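Local coordinates for 6-phosphogluconolactonase (Thermotoga maritima, PDB 1VL1), which hydrolyses 6-phosphogluconolactone to 6-phosphogluconate, the second step in the oxidative stage of the pentose phosphate pathway, at residues Glu42-Asp45 with Lys46-Val49; Val99-Arg103 with Ala104-Ser108; Asn204-Thr207 with Glu208-Lys211. All coordinates share one frame; numbering follows the deposited sequence.

Contact 1 of 3, residues Glu42-Asp45 with Lys46-Val49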
ATOM      1  N   GLU A  42     -16.067 -13.878  -2.159  1.00 28.02           N
ATOM      2  CA  GLU A  42     -17.253 -14.687  -1.889  1.00 29.96           C
ATOM      3  C   GLU A  42     -18.375 -13.812  -1.343  1.00 29.86           C
ATOM      4  O   GLU A  42     -19.548 -14.128  -1.511  1.00 31.34           O
ATOM      5  CB  GLU A  42     -16.951 -15.799  -0.882  1.00 29.69           C
ATOM      6  CG  GLU A  42     -15.926 -16.795  -1.384  1.00 32.04           C
ATOM      7  CD  GLU A  42     -15.649 -17.896  -0.383  1.00 33.97           C
ATOM      8  OE1 GLU A  42     -15.141 -17.581   0.721  1.00 40.27           O
ATOM      9  OE2 GLU A  42     -15.938 -19.071  -0.700  1.00 39.18           O
ATOM     10  N   GLU A  43     -17.991 -12.726  -0.683  1.00 29.83           N
ATOM     11  CA  GLU A  43     -18.903 -11.847   0.034  1.00 30.87           C
ATOM     12  C   GLU A  43     -19.383 -10.650  -0.789  1.00 30.02           C
ATOM     13  O   GLU A  43     -20.500 -10.162  -0.584  1.00 29.30           O
ATOM     14  CB  GLU A  43     -18.166 -11.270   1.248  1.00 31.75           C
ATOM     15  CG  GLU A  43     -17.745 -12.273   2.299  1.00 33.88           C
ATOM     16  CD  GLU A  43     -16.817 -11.648   3.327  1.00 34.78           C
ATOM     17  OE1 GLU A  43     -16.429 -10.466   3.171  1.00 40.95           O
ATOM     18  OE2 GLU A  43     -16.468 -12.338   4.305  1.00 41.10           O
ATOM     19  N   LYS A  44     -18.516 -10.156  -1.681  1.00 28.22           N
ATOM     20  CA  LYS A  44     -18.702  -8.877  -2.357  1.00 28.42           C
ATOM     21  C   LYS A  44     -18.396  -8.973  -3.830  1.00 26.96           C
ATOM     22  O   LYS A  44     -17.429  -9.601  -4.227  1.00 26.62           O
ATOM     23  CB  LYS A  44     -17.682  -7.876  -1.857  1.00 28.94           C
ATOM     24  CG  LYS A  44     -17.764  -7.479  -0.424  1.00 31.19           C
ATOM     25  CD  LYS A  44     -16.642  -6.473  -0.121  1.00 32.15           C
ATOM     26  CE  LYS A  44     -17.007  -5.059  -0.700  1.00 35.71           C
ATOM     27  NZ  LYS A  44     -15.906  -4.202  -1.174  1.00 28.55           N
ATOM     28  N   ASP A  45     -19.151  -8.247  -4.625  1.00 25.86           N
ATOM     29  CA  ASP A  45     -18.992  -8.256  -6.071  1.00 26.46           C
ATOM     30  C   ASP A  45     -17.674  -7.607  -6.452  1.00 25.28           C
ATOM     31  O   ASP A  45     -16.975  -8.119  -7.319  1.00 26.39           O
ATOM     32  CB  ASP A  45     -20.190  -7.523  -6.683  1.00 26.31           C
ATOM     33  CG  ASP A  45     -20.049  -7.212  -8.182  1.00 32.84           C
ATOM     34  OD1 ASP A  45     -19.376  -7.969  -8.932  1.00 40.58           O
ATOM     35  OD2 ASP A  45     -20.643  -6.222  -8.702  1.00 36.73           O
ATOM     36  N   LYS A  46     -17.336  -6.494  -5.811  1.00 23.31           N
ATOM     37  CA  LYS A  46     -16.097  -5.770  -6.121  1.00 23.11           C
ATOM     38  C   LYS A  46     -15.281  -5.619  -4.853  1.00 21.86           C
ATOM     39  O   LYS A  46     -15.840  -5.397  -3.777  1.00 22.13           O
ATOM     40  CB  LYS A  46     -16.397  -4.381  -6.666  1.00 23.98           C
ATOM     41  CG  LYS A  46     -17.419  -4.391  -7.776  1.00 24.52           C
ATOM     42  CD  LYS A  46     -17.540  -3.011  -8.445  1.00 26.45           C
ATOM     43  CE  LYS A  46     -18.281  -2.005  -7.556  1.00 28.39           C
ATOM     44  NZ  LYS A  46     -18.619  -0.695  -8.212  1.00 29.66           N
ATOM     45  N   ILE A  47     -13.981  -5.728  -4.978  1.00 20.08           N
ATOM     46  CA  ILE A  47     -13.128  -5.459  -3.829  1.00 21.27           C
ATOM     47  C   ILE A  47     -12.141  -4.349  -4.162  1.00 21.41           C
ATOM     48  O   ILE A  47     -11.793  -4.143  -5.354  1.00 20.34           O
ATOM     49  CB  ILE A  47     -12.444  -6.744  -3.282  1.00 22.18           C
ATOM     50  CG1 ILE A  47     -11.448  -7.333  -4.299  1.00 22.89           C
ATOM     51  CG2 ILE A  47     -13.489  -7.800  -2.930  1.00 23.28           C
ATOM     52  CD1 ILE A  47     -10.420  -8.286  -3.667  1.00 24.04           C
ATOM     53  N   PHE A  48     -11.668  -3.653  -3.113  1.00 19.27           N
ATOM     54  CA  PHE A  48     -10.838  -2.487  -3.274  1.00 19.68           C
ATOM     55  C   PHE A  48      -9.573  -2.675  -2.471  1.00 20.25           C
ATOM     56  O   PHE A  48      -9.635  -2.902  -1.235  1.00 22.89           O
ATOM     57  CB  PHE A  48     -11.572  -1.219  -2.854  1.00 20.51           C
ATOM     58  CG  PHE A  48     -12.822  -1.041  -3.614  1.00 21.19           C
ATOM     59  CD1 PHE A  48     -13.982  -1.688  -3.179  1.00 22.80           C
ATOM     60  CD2 PHE A  48     -12.843  -0.377  -4.823  1.00 23.98           C
ATOM     61  CE1 PHE A  48     -15.148  -1.627  -3.900  1.00 25.84           C
ATOM     62  CE2 PHE A  48     -14.051  -0.303  -5.577  1.00 24.29           C
ATOM     63  CZ  PHE A  48     -15.183  -0.922  -5.104  1.00 23.64           C
ATOM     64  N   VAL A  49      -8.462  -2.649  -3.190  1.00 20.96           N
ATOM     65  CA  VAL A  49      -7.130  -2.980  -2.653  1.00 21.01           C
ATOM     66  C   VAL A  49      -6.119  -1.836  -2.834  1.00 22.14           C
ATOM     67  O   VAL A  49      -5.875  -1.383  -3.931  1.00 22.64           O
ATOM     68  CB  VAL A  49      -6.581  -4.286  -3.275  1.00 21.75           C
ATOM     69  CG1 VAL A  49      -5.292  -4.695  -2.604  1.00 22.42           C
ATOM     70  CG2 VAL A  49      -7.645  -5.405  -3.238  1.00 22.76           C
TER
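Lys44 reaches across the turn to the start of the next strand, its side chain running at about a right angle to that of Phe48. The ammonium arrives at the rim of the Phe48 ring, in the ring plane, with NZ 3.7 Å from CD1 of Phe48 and almost as near to CE1. Since it comes to the edge and not over a face, this is no cation-pi contact. What NZ binds here is the backbone carbonyl of Lys46: Lys44 NZ donates to Lys46 O at 2.9 Å, the nitrogen tilted 15° from the carbonyl plane. The lysine chain is straight as far as CD and then bends at chi3 (76°), bringing CE of Lys44 to 3.3 Å from O of Lys46, and a second bend at chi4 sets NZ on that oxygen. Beside it along the chain, Asp45 and Lys46 cross obliquely; OD2 of Asp45 comes no nearer than 3.8 Å to CG of Lys46, and the two charged ends stay apart. NZ of Lys44 also forms a salt bridge with Asp139, whose carboxylate accepts from the backbone N of Phe48 as well. One ammonium thus ties the turn between helix 25-43 and strand 47-51 to the neighbouring loop, and the carboxylate and carbonyl around it probably stabilise its positive charge.

Contact 2 of 3, residues Val99-Arg103 with Ala104-Ser108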
ATOM      1  N   VAL A  99       5.166  -5.290 -12.705  1.00 22.40           N
ATOM      2  CA  VAL A  99       4.976  -6.598 -12.047  1.00 22.67           C
ATOM      3  C   VAL A  99       3.531  -7.072 -12.017  1.00 23.20           C
ATOM      4  O   VAL A  99       3.277  -8.291 -11.960  1.00 22.72           O
ATOM      5  CB  VAL A  99       5.580  -6.619 -10.621  1.00 21.97           C
ATOM      6  CG1 VAL A  99       7.108  -6.417 -10.707  1.00 24.86           C
ATOM      7  CG2 VAL A  99       4.906  -5.676  -9.697  1.00 22.79           C
ATOM      8  N   LEU A 100       2.578  -6.147 -12.089  1.00 22.43           N
ATOM      9  CA  LEU A 100       1.181  -6.513 -11.898  1.00 22.73           C
ATOM     10  C   LEU A 100       0.246  -5.962 -12.939  1.00 22.89           C
ATOM     11  O   LEU A 100      -0.404  -6.719 -13.606  1.00 23.21           O
ATOM     12  CB  LEU A 100       0.730  -6.058 -10.521  1.00 22.30           C
ATOM     13  CG  LEU A 100      -0.724  -6.254 -10.118  1.00 21.37           C
ATOM     14  CD1 LEU A 100      -1.055  -7.743 -10.082  1.00 22.75           C
ATOM     15  CD2 LEU A 100      -1.022  -5.645  -8.722  1.00 23.24           C
ATOM     16  N   PHE A 101       0.154  -4.639 -13.061  1.00 21.62           N
ATOM     17  CA  PHE A 101      -0.918  -4.057 -13.892  1.00 22.70           C
ATOM     18  C   PHE A 101      -0.805  -4.410 -15.356  1.00 22.75           C
ATOM     19  O   PHE A 101      -1.801  -4.421 -16.064  1.00 24.01           O
ATOM     20  CB  PHE A 101      -1.031  -2.532 -13.743  1.00 21.49           C
ATOM     21  CG  PHE A 101      -1.208  -2.014 -12.347  1.00 21.55           C
ATOM     22  CD1 PHE A 101      -1.959  -2.673 -11.368  1.00 20.24           C
ATOM     23  CD2 PHE A 101      -0.629  -0.770 -12.008  1.00 21.58           C
ATOM     24  CE1 PHE A 101      -2.067  -2.114 -10.101  1.00 20.65           C
ATOM     25  CE2 PHE A 101      -0.803  -0.228 -10.788  1.00 22.75           C
ATOM     26  CZ  PHE A 101      -1.506  -0.905  -9.836  1.00 22.24           C
ATOM     27  N   SER A 102       0.413  -4.631 -15.827  1.00 22.41           N
ATOM     28  CA  SER A 102       0.670  -4.958 -17.241  1.00 24.05           C
ATOM     29  C   SER A 102       0.776  -6.473 -17.425  1.00 23.61           C
ATOM     30  O   SER A 102       0.927  -6.959 -18.574  1.00 24.55           O
ATOM     31  CB  SER A 102       1.967  -4.278 -17.683  1.00 24.00           C
ATOM     32  OG  SER A 102       3.165  -5.011 -17.271  1.00 27.54           O
ATOM     33  N   ARG A 103       0.774  -7.246 -16.309  1.00 23.36           N
ATOM     34  CA  ARG A 103       0.923  -8.692 -16.375  1.00 24.25           C
ATOM     35  C   ARG A 103      -0.372  -9.458 -16.155  1.00 24.65           C
ATOM     36  O   ARG A 103      -0.672 -10.415 -16.893  1.00 27.28           O
ATOM     37  CB  ARG A 103       2.032  -9.151 -15.470  1.00 24.07           C
ATOM     38  CG  ARG A 103       3.410  -8.803 -16.011  1.00 25.66           C
ATOM     39  CD  ARG A 103       4.562  -9.180 -15.077  1.00 27.53           C
ATOM     40  NE  ARG A 103       4.819 -10.626 -15.062  1.00 29.59           N
ATOM     41  CZ  ARG A 103       4.512 -11.462 -14.069  1.00 30.25           C
ATOM     42  NH1 ARG A 103       3.886 -11.048 -12.991  1.00 29.68           N
ATOM     43  NH2 ARG A 103       4.800 -12.760 -14.185  1.00 30.77           N
ATOM     44  N   ALA A 104      -1.167  -9.065 -15.194  1.00 23.60           N
ATOM     45  CA  ALA A 104      -2.521  -9.559 -15.093  1.00 24.47           C
ATOM     46  C   ALA A 104      -3.447  -8.731 -15.973  1.00 24.48           C
ATOM     47  O   ALA A 104      -3.225  -7.539 -16.179  1.00 23.42           O
ATOM     48  CB  ALA A 104      -2.963  -9.455 -13.641  1.00 23.94           C
ATOM     49  N   LYS A 105      -4.489  -9.349 -16.503  1.00 24.33           N
ATOM     50  CA  LYS A 105      -5.423  -8.622 -17.378  1.00 25.27           C
ATOM     51  C   LYS A 105      -6.496  -7.894 -16.530  1.00 23.72           C
ATOM     52  O   LYS A 105      -7.679  -8.250 -16.502  1.00 24.73           O
ATOM     53  CB  LYS A 105      -5.953  -9.542 -18.481  1.00 26.16           C
ATOM     54  CG  LYS A 105      -4.823  -9.795 -19.553  1.00 27.57           C
ATOM     55  CD  LYS A 105      -5.113 -10.861 -20.646  1.00 29.09           C
ATOM     56  CE  LYS A 105      -3.829 -11.219 -21.427  1.00 29.72           C
ATOM     57  NZ  LYS A 105      -4.014 -11.669 -22.818  1.00 31.54           N
ATOM     58  N   ILE A 106      -6.035  -6.866 -15.839  1.00 23.15           N
ATOM     59  CA  ILE A 106      -6.885  -6.023 -15.031  1.00 22.66           C
ATOM     60  C   ILE A 106      -7.398  -4.885 -15.907  1.00 23.75           C
ATOM     61  O   ILE A 106      -6.581  -4.167 -16.555  1.00 23.99           O
ATOM     62  CB  ILE A 106      -6.081  -5.478 -13.859  1.00 22.57           C
ATOM     63  CG1 ILE A 106      -5.481  -6.580 -12.940  1.00 20.55           C
ATOM     64  CG2 ILE A 106      -6.934  -4.506 -13.053  1.00 21.30           C
ATOM     65  CD1 ILE A 106      -4.283  -6.112 -12.060  1.00 24.70           C
ATOM     66  N   PRO A 107      -8.728  -4.702 -15.966  1.00 23.17           N
ATOM     67  CA  PRO A 107      -9.308  -3.587 -16.722  1.00 23.16           C
ATOM     68  C   PRO A 107      -8.670  -2.251 -16.361  1.00 22.20           C
ATOM     69  O   PRO A 107      -8.368  -1.986 -15.193  1.00 21.14           O
ATOM     70  CB  PRO A 107     -10.780  -3.618 -16.313  1.00 23.43           C
ATOM     71  CG  PRO A 107     -11.045  -5.107 -16.099  1.00 22.76           C
ATOM     72  CD  PRO A 107      -9.778  -5.523 -15.317  1.00 23.31           C
ATOM     73  N   SER A 108      -8.411  -1.433 -17.369  1.00 21.73           N
ATOM     74  CA  SER A 108      -7.809  -0.094 -17.114  1.00 23.38           C
ATOM     75  C   SER A 108      -8.547   0.725 -16.056  1.00 23.07           C
ATOM     76  O   SER A 108      -7.923   1.330 -15.173  1.00 22.90           O
ATOM     77  CB  SER A 108      -7.729   0.704 -18.400  1.00 23.61           C
ATOM     78  OG  SER A 108      -7.189   1.979 -18.108  1.00 28.42           O
TER
HETATM   79  O   HOH W   1      -4.162  -3.001 -16.127  1.00 25.91           O
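Leu100 and Ile106 meet through their torsions: Leu100 carries CG anti to the backbone N (chi1 176°), while Ile106 carries CG1 anti to its own carbonyl carbon (chi1 -59°) and extends CD1 outward to Leu100 (chi2 160°). The two side chains cross at about a right angle, and CD1 of Ile106 ends 4.1 Å from CG of Leu100 and just as near to its CD1. The same carbon also lies at the edge of the Phe101 ring, near its plane, 4.2 Å from CD1 of Phe101, so one methyl touches Leu100 and Phe101 together. The backbone closes the same turn: Leu100 O accepts from Ala104 N at 2.9 Å and from Arg103 N at 3.0 Å, two donors on one oxygen. An inverse gamma turn centred on Lys105, with a weak bond from Ile106 N to Ala104 O, helps swing Ile106 back to Leu100. A water donates to both Phe101 O and Ile106 O, bridging the two sides of the turn. Arg103 folds back along the helix with a bend at chi3, and its NH1 donates to Val99 O at 3.0 Å, the carbonyl oxygen lying in the guanidinium plane. NH2 forms a salt bridge with Glu66, and NH1 also bonds the carbonyl of Glu62 in helix 57-64. Val99 packs on that same helix; Phe101 and Ile106 rest on Phe76 of strand 74-82, and Trp71 lies against Ala104 and Ile106.

Contact 3 of 3, residues Asn204-Thr207 with Glu208-Lys211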
ATOM      1  N   ASN A 204      13.653  -4.202  14.108  1.00 21.82           N
ATOM      2  CA  ASN A 204      13.942  -3.281  15.202  1.00 22.71           C
ATOM      3  C   ASN A 204      12.822  -2.244  15.270  1.00 22.09           C
ATOM      4  O   ASN A 204      12.269  -1.956  16.349  1.00 21.28           O
ATOM      5  CB  ASN A 204      15.289  -2.566  14.994  1.00 23.09           C
ATOM      6  CG  ASN A 204      16.463  -3.437  15.255  1.00 28.34           C
ATOM      7  OD1 ASN A 204      16.396  -4.351  16.058  1.00 30.00           O
ATOM      8  ND2 ASN A 204      17.581  -3.140  14.586  1.00 34.90           N
ATOM      9  N   ARG A 205      12.450  -1.696  14.115  1.00 20.85           N
ATOM     10  CA  ARG A 205      11.368  -0.705  14.097  1.00 21.40           C
ATOM     11  C   ARG A 205      10.046  -1.314  14.585  1.00 20.47           C
ATOM     12  O   ARG A 205       9.309  -0.680  15.341  1.00 21.36           O
ATOM     13  CB  ARG A 205      11.136  -0.120  12.716  1.00 21.44           C
ATOM     14  CG  ARG A 205      12.292   0.660  12.148  1.00 21.85           C
ATOM     15  CD  ARG A 205      12.646   1.959  12.869  1.00 26.31           C
ATOM     16  NE  ARG A 205      13.527   1.737  13.983  1.00 26.05           N
ATOM     17  CZ  ARG A 205      14.822   1.430  13.876  1.00 28.23           C
ATOM     18  NH1 ARG A 205      15.409   1.308  12.686  1.00 29.15           N
ATOM     19  NH2 ARG A 205      15.547   1.242  14.963  1.00 29.08           N
ATOM     20  N   LEU A 206       9.746  -2.545  14.148  1.00 21.31           N
ATOM     21  CA  LEU A 206       8.559  -3.218  14.658  1.00 21.20           C
ATOM     22  C   LEU A 206       8.603  -3.403  16.162  1.00 21.53           C
ATOM     23  O   LEU A 206       7.597  -3.205  16.859  1.00 20.94           O
ATOM     24  CB  LEU A 206       8.308  -4.542  13.954  1.00 21.23           C
ATOM     25  CG  LEU A 206       7.108  -5.326  14.533  1.00 20.05           C
ATOM     26  CD1 LEU A 206       5.807  -4.572  14.334  1.00 21.35           C
ATOM     27  CD2 LEU A 206       7.064  -6.632  13.790  1.00 22.51           C
ATOM     28  N   THR A 207       9.766  -3.742  16.730  1.00 20.28           N
ATOM     29  CA  THR A 207       9.814  -3.840  18.206  1.00 19.79           C
ATOM     30  C   THR A 207       9.526  -2.508  18.905  1.00 19.79           C
ATOM     31  O   THR A 207       8.927  -2.490  19.943  1.00 19.94           O
ATOM     32  CB  THR A 207      11.106  -4.420  18.729  1.00 20.74           C
ATOM     33  OG1 THR A 207      12.222  -3.601  18.396  1.00 21.94           O
ATOM     34  CG2 THR A 207      11.354  -5.846  18.132  1.00 19.71           C
ATOM     35  N   GLU A 208       9.977  -1.411  18.295  1.00 19.71           N
ATOM     36  CA  GLU A 208       9.669  -0.087  18.805  1.00 20.85           C
ATOM     37  C   GLU A 208       8.161   0.185  18.757  1.00 20.18           C
ATOM     38  O   GLU A 208       7.593   0.712  19.720  1.00 21.13           O
ATOM     39  CB  GLU A 208      10.478   0.959  18.018  1.00 20.50           C
ATOM     40  CG  GLU A 208      11.991   0.813  18.218  1.00 21.94           C
ATOM     41  CD  GLU A 208      12.853   1.660  17.276  1.00 22.87           C
ATOM     42  OE1 GLU A 208      12.330   2.351  16.393  1.00 25.10           O
ATOM     43  OE2 GLU A 208      14.084   1.579  17.430  1.00 26.60           O
ATOM     44  N   ILE A 209       7.507  -0.225  17.675  1.00 21.69           N
ATOM     45  CA  ILE A 209       6.043  -0.125  17.519  1.00 21.76           C
ATOM     46  C   ILE A 209       5.312  -0.926  18.609  1.00 22.68           C
ATOM     47  O   ILE A 209       4.336  -0.452  19.204  1.00 22.84           O
ATOM     48  CB  ILE A 209       5.634  -0.553  16.091  1.00 23.24           C
ATOM     49  CG1 ILE A 209       5.993   0.591  15.138  1.00 23.51           C
ATOM     50  CG2 ILE A 209       4.178  -0.809  15.990  1.00 22.69           C
ATOM     51  CD1 ILE A 209       6.112   0.206  13.702  1.00 24.15           C
ATOM     52  N   LEU A 210       5.824  -2.114  18.909  1.00 22.70           N
ATOM     53  CA  LEU A 210       5.265  -2.914  20.015  1.00 22.32           C
ATOM     54  C   LEU A 210       5.408  -2.255  21.383  1.00 22.04           C
ATOM     55  O   LEU A 210       4.693  -2.597  22.338  1.00 21.80           O
ATOM     56  CB  LEU A 210       5.888  -4.334  20.051  1.00 22.86           C
ATOM     57  CG  LEU A 210       5.651  -5.208  18.812  1.00 27.06           C
ATOM     58  CD1 LEU A 210       6.251  -6.573  18.935  1.00 29.55           C
ATOM     59  CD2 LEU A 210       4.165  -5.300  18.491  1.00 31.15           C
ATOM     60  N   LYS A 211       6.369  -1.342  21.521  1.00 21.63           N
ATOM     61  CA  LYS A 211       6.534  -0.607  22.745  1.00 21.80           C
ATOM     62  C   LYS A 211       5.965   0.813  22.635  1.00 22.13           C
ATOM     63  O   LYS A 211       6.391   1.690  23.353  1.00 25.11           O
ATOM     64  CB  LYS A 211       8.011  -0.600  23.071  1.00 21.22           C
ATOM     65  CG  LYS A 211       8.547  -2.000  23.312  1.00 23.27           C
ATOM     66  CD  LYS A 211       9.962  -1.952  23.786  1.00 26.19           C
ATOM     67  CE  LYS A 211      10.925  -1.724  22.692  1.00 27.72           C
ATOM     68  NZ  LYS A 211      12.259  -2.266  23.095  1.00 30.15           N
TER
HETATM   69  O   HOH W   2      13.701  -2.402  20.151  1.00 34.93           O
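The guanidinium of Arg205 meets Glu208 at its edge, in its plane, and presents NE and NH2 side-on to the two carboxylate oxygens. NE bonds OE1 of Glu208 at 2.8 Å, and NH2 bonds OE2 of Glu208 at 2.9 Å and a nearly straight 171°. Both oxygens are met from above the carboxylate plane, because the two flat groups are turned 42° apart. The side chains run side by side in the same direction: Glu208 is extended beyond CG, whereas Arg205 bends at chi2 and chi3, which brings it forward to the following turn. A second polar cluster surrounds Asn204 O, which accepts from Glu208 N in the helix and, at 2.6 Å, from Thr207 OG1. A water donates to Thr207 OG1 and accepts weakly from Lys211 NZ. On the buried side, CD1 of Leu206 lies 4.4 Å from CB of Ile209, and both residues pack against Trp228 of strand 225-231. The remaining nitrogen of Arg205, NH1, pairs with Glu201 and the carbonyl of Pro147. Two carboxylates, one turn before and one after, thus probably share the guanidinium's charge and fix its rotation, the second through a textbook i to i+3 salt bridge on a helix.

In the fold
All three contacts are local, each within one continuous stretch, and all belong to the alpha/beta fold around one mixed sheet. Contacts 1 and 2 are the nearer pair, with centres about 18 Å and nearest atoms about 7 Å apart; strand 74-82 connects them, pairing in parallel with strand 47-51 and receiving Phe101 and Ile106 on Phe76, which Val49 also touches. Contact 3 is remote, its centre about 32 Å from that of contact 1 and about 35 Å from that of contact 2, across the chain's centre from the latter. It sits on the helix of the beta-alpha-beta unit 192-198, 200-210, 225-231, and its Arg205 touches Met145 and Pro147, in a glycine-rich family segment that is probably part of the active-site region.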